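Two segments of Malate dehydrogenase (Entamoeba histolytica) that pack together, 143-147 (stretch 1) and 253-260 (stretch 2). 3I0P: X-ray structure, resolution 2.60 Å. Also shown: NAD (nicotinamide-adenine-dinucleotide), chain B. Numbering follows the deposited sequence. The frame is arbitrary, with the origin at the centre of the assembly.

Stretch 1 (143-147) CGTNA
Stretch 2 (253-260) FVEIMSSC

Stretch 1 enters as the last part of a β-strand, C143 to T145, with nearly extended backbone (phi/psi -157/168, -176/176 and -151/151), and continues as loop through N146 (-89/172) and A147 (-154/170). Stretch 2 is helical from F253, with phi/psi near -55/-48 at V254 and E255; the i to i+4 bonds M257 N to F253 O (3.0 Å), S258 N to V254 O (2.9 Å) and S259 N to E255 O (2.8 Å) document the turn. Strand and helix axes cross almost perpendicularly, at -89°, with a closest approach of 7.6 Å. The CA register pairs G144 CA with V254 CA (6.2 Å), T145 CA with S258 CA (5.5 Å) and N146 CA with E255 CA (5.3 Å).

An ideal CB on G144 would point toward the helix and lie 3.5 Å from V254 CG1, so the V254 side chain occupies the space beside the glycine. V254 (chi1 t, 167°) points toward the strand, and its CG1 reaches T145 O at 3.2 Å. T145 (chi1 t) directs its CB away from the helix, so it meets stretch 2 through its backbone; its CG2 lies 3.7 Å from NAD O7N.

N146 (chi1 p, 58°; chi2 4°) points toward the helix and supplies the hydrogen bond across the contact, ND2 to E255 OE1, 3.0 Å with an N-H...O angle of 155°. The CA-to-CB bond of E255 points sideways relative to stretch 1, but chi1 t, chi2 p (78°) and chi3 -143° bring the carboxylate nearer. A water bridges the stretches beside this bond, donating to A147 O (2.8 Å) and to E255 OE2 at a short 2.4 Å.

S258 (chi1 m) points toward stretch 1, yet its OG donates to V254 O (2.8 Å). The 3.5 Å approach of N146 N to S258 OG has a poor angle and is packing. S259 (chi1 p) similarly bonds OG to E255 O (2.7 Å), while its CB packs 3.7 Å from N146 ND2.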

# COMPACT_ATOMS: atom_id res chain seq x y z
N CYS A 143 -7.89 5.47 -1.22
CA CYS A 143 -7.86 6.83 -0.75
C CYS A 143 -6.96 6.98 0.46
O CYS A 143 -6.52 5.98 1.04
CB CYS A 143 -9.28 7.33 -0.47
SG CYS A 143 -9.94 6.95 1.15
N GLY A 144 -6.67 8.22 0.83
CA GLY A 144 -5.78 8.52 1.95
C GLY A 144 -5.70 10.01 2.23
O GLY A 144 -6.29 10.82 1.51
N THR A 145 -4.97 10.36 3.28
CA THR A 145 -4.84 11.74 3.72
C THR A 145 -3.49 11.88 4.38
O THR A 145 -2.97 10.91 4.91
CB THR A 145 -5.98 12.14 4.73
OG1 THR A 145 -5.90 13.54 5.02
CG2 THR A 145 -5.89 11.35 6.03
N ASN A 146 -2.89 13.07 4.33
CA ASN A 146 -1.77 13.33 5.22
C ASN A 146 -2.28 13.91 6.54
O ASN A 146 -3.48 14.19 6.67
CB ASN A 146 -0.65 14.16 4.57
CG ASN A 146 -1.10 15.52 4.03
OD1 ASN A 146 -2.26 15.94 4.17
ND2 ASN A 146 -0.16 16.22 3.40
N ALA A 147 -1.40 14.05 7.52
CA ALA A 147 -1.75 14.55 8.84
C ALA A 147 -0.52 15.19 9.46
O ALA A 147 0.58 15.05 8.92
CB ALA A 147 -2.28 13.42 9.71
N PHE A 253 4.42 7.55 0.36
CA PHE A 253 3.49 7.36 -0.75
C PHE A 253 2.21 8.14 -0.48
O PHE A 253 1.80 8.99 -1.28
CB PHE A 253 3.20 5.87 -0.98
CG PHE A 253 2.01 5.59 -1.86
CD1 PHE A 253 2.00 5.97 -3.20
CD2 PHE A 253 0.90 4.91 -1.36
CE1 PHE A 253 0.89 5.69 -4.01
CE2 PHE A 253 -0.21 4.63 -2.16
CZ PHE A 253 -0.21 5.02 -3.49
N VAL A 254 1.60 7.87 0.67
CA VAL A 254 0.37 8.55 1.05
C VAL A 254 0.55 10.08 1.04
O VAL A 254 -0.27 10.80 0.47
CB VAL A 254 -0.14 8.05 2.42
CG1 VAL A 254 -1.23 8.98 2.96
CG2 VAL A 254 -0.65 6.62 2.28
N GLU A 255 1.64 10.53 1.65
CA GLU A 255 1.97 11.95 1.73
C GLU A 255 2.04 12.62 0.35
O GLU A 255 1.44 13.69 0.14
CB GLU A 255 3.31 12.12 2.46
CG GLU A 255 3.69 13.56 2.78
CD GLU A 255 2.95 14.10 3.99
OE1 GLU A 255 2.60 15.29 3.96
OE2 GLU A 255 2.71 13.33 4.95
N ILE A 256 2.77 11.99 -0.57
CA ILE A 256 2.96 12.53 -1.92
C ILE A 256 1.64 12.57 -2.67
O ILE A 256 1.30 13.58 -3.28
CB ILE A 256 3.98 11.72 -2.71
CG1 ILE A 256 5.38 11.94 -2.12
CG2 ILE A 256 3.96 12.08 -4.19
CD1 ILE A 256 6.39 10.94 -2.61
N MET A 257 0.88 11.48 -2.60
CA MET A 257 -0.44 11.42 -3.23
C MET A 257 -1.39 12.47 -2.66
O MET A 257 -2.23 13.01 -3.38
CB MET A 257 -1.07 10.02 -3.04
CG MET A 257 -0.30 8.87 -3.67
SD MET A 257 -0.39 8.89 -5.46
CE MET A 257 -1.90 7.96 -5.74
N SER A 258 -1.25 12.76 -1.37
CA SER A 258 -2.15 13.69 -0.68
C SER A 258 -1.77 15.15 -0.91
O SER A 258 -2.66 15.98 -1.04
CB SER A 258 -2.23 13.39 0.82
OG SER A 258 -2.68 12.05 1.01
N SER A 259 -0.46 15.44 -0.99
CA SER A 259 0.01 16.84 -1.12
C SER A 259 0.56 17.29 -2.49
O SER A 259 0.33 18.43 -2.90
CB SER A 259 1.02 17.17 -0.02
OG SER A 259 2.11 16.27 -0.05
N CYS A 260 1.26 16.41 -3.19
CA CYS A 260 2.03 16.84 -4.36
C CYS A 260 1.20 17.12 -5.59
O CYS A 260 1.58 17.94 -6.43
CB CYS A 260 3.14 15.84 -4.68
SG CYS A 260 4.46 15.91 -3.47
PA NAD B . -6.18 -0.92 12.82
O1A NAD B . -7.36 -0.90 13.76
O2A NAD B . -4.85 -1.35 13.35
O5B NAD B . -6.61 -1.89 11.60
C5B NAD B . -7.87 -1.69 10.93
C4B NAD B . -7.95 -2.45 9.60
O4B NAD B . -7.33 -3.74 9.68
C3B NAD B . -9.38 -2.73 9.18
O3B NAD B . -9.44 -2.75 7.75
C2B NAD B . -9.66 -4.11 9.73
O2B NAD B . -10.67 -4.78 8.99
C1B NAD B . -8.31 -4.78 9.55
N9A NAD B . -8.01 -5.88 10.51
C8A NAD B . -7.89 -5.78 11.84
N7A NAD B . -7.59 -7.00 12.34
C5A NAD B . -7.51 -7.86 11.30
C6A NAD B . -7.23 -9.23 11.18
N6A NAD B . -6.97 -9.99 12.27
N1A NAD B . -7.24 -9.81 9.96
C2A NAD B . -7.50 -9.09 8.86
N3A NAD B . -7.76 -7.78 8.95
C4A NAD B . -7.77 -7.15 10.15
O3 NAD B . -6.04 0.50 12.04
PN NAD B . -5.58 1.94 12.63
O1N NAD B . -4.27 2.30 11.97
O2N NAD B . -5.72 1.96 14.14
O5D NAD B . -6.70 2.94 12.06
C5D NAD B . -7.98 3.06 12.70
C4D NAD B . -8.78 4.19 12.06
O4D NAD B . -8.13 5.45 12.26
C3D NAD B . -8.92 4.02 10.55
O3D NAD B . -10.32 4.05 10.23
C2D NAD B . -8.14 5.19 9.94
O2D NAD B . -8.71 5.75 8.74
C1D NAD B . -8.19 6.21 11.05
N1N NAD B . -7.11 7.19 10.94
C2N NAD B . -7.41 8.41 10.45
C3N NAD B . -6.42 9.39 10.33
C7N NAD B . -6.73 10.75 9.79
O7N NAD B . -5.83 11.58 9.70
N7N NAD B . -7.97 11.04 9.42
C4N NAD B . -5.11 9.07 10.72
C5N NAD B . -4.83 7.79 11.21
C6N NAD B . -5.86 6.86 11.31
O HOH W 1 2.64 14.41 7.12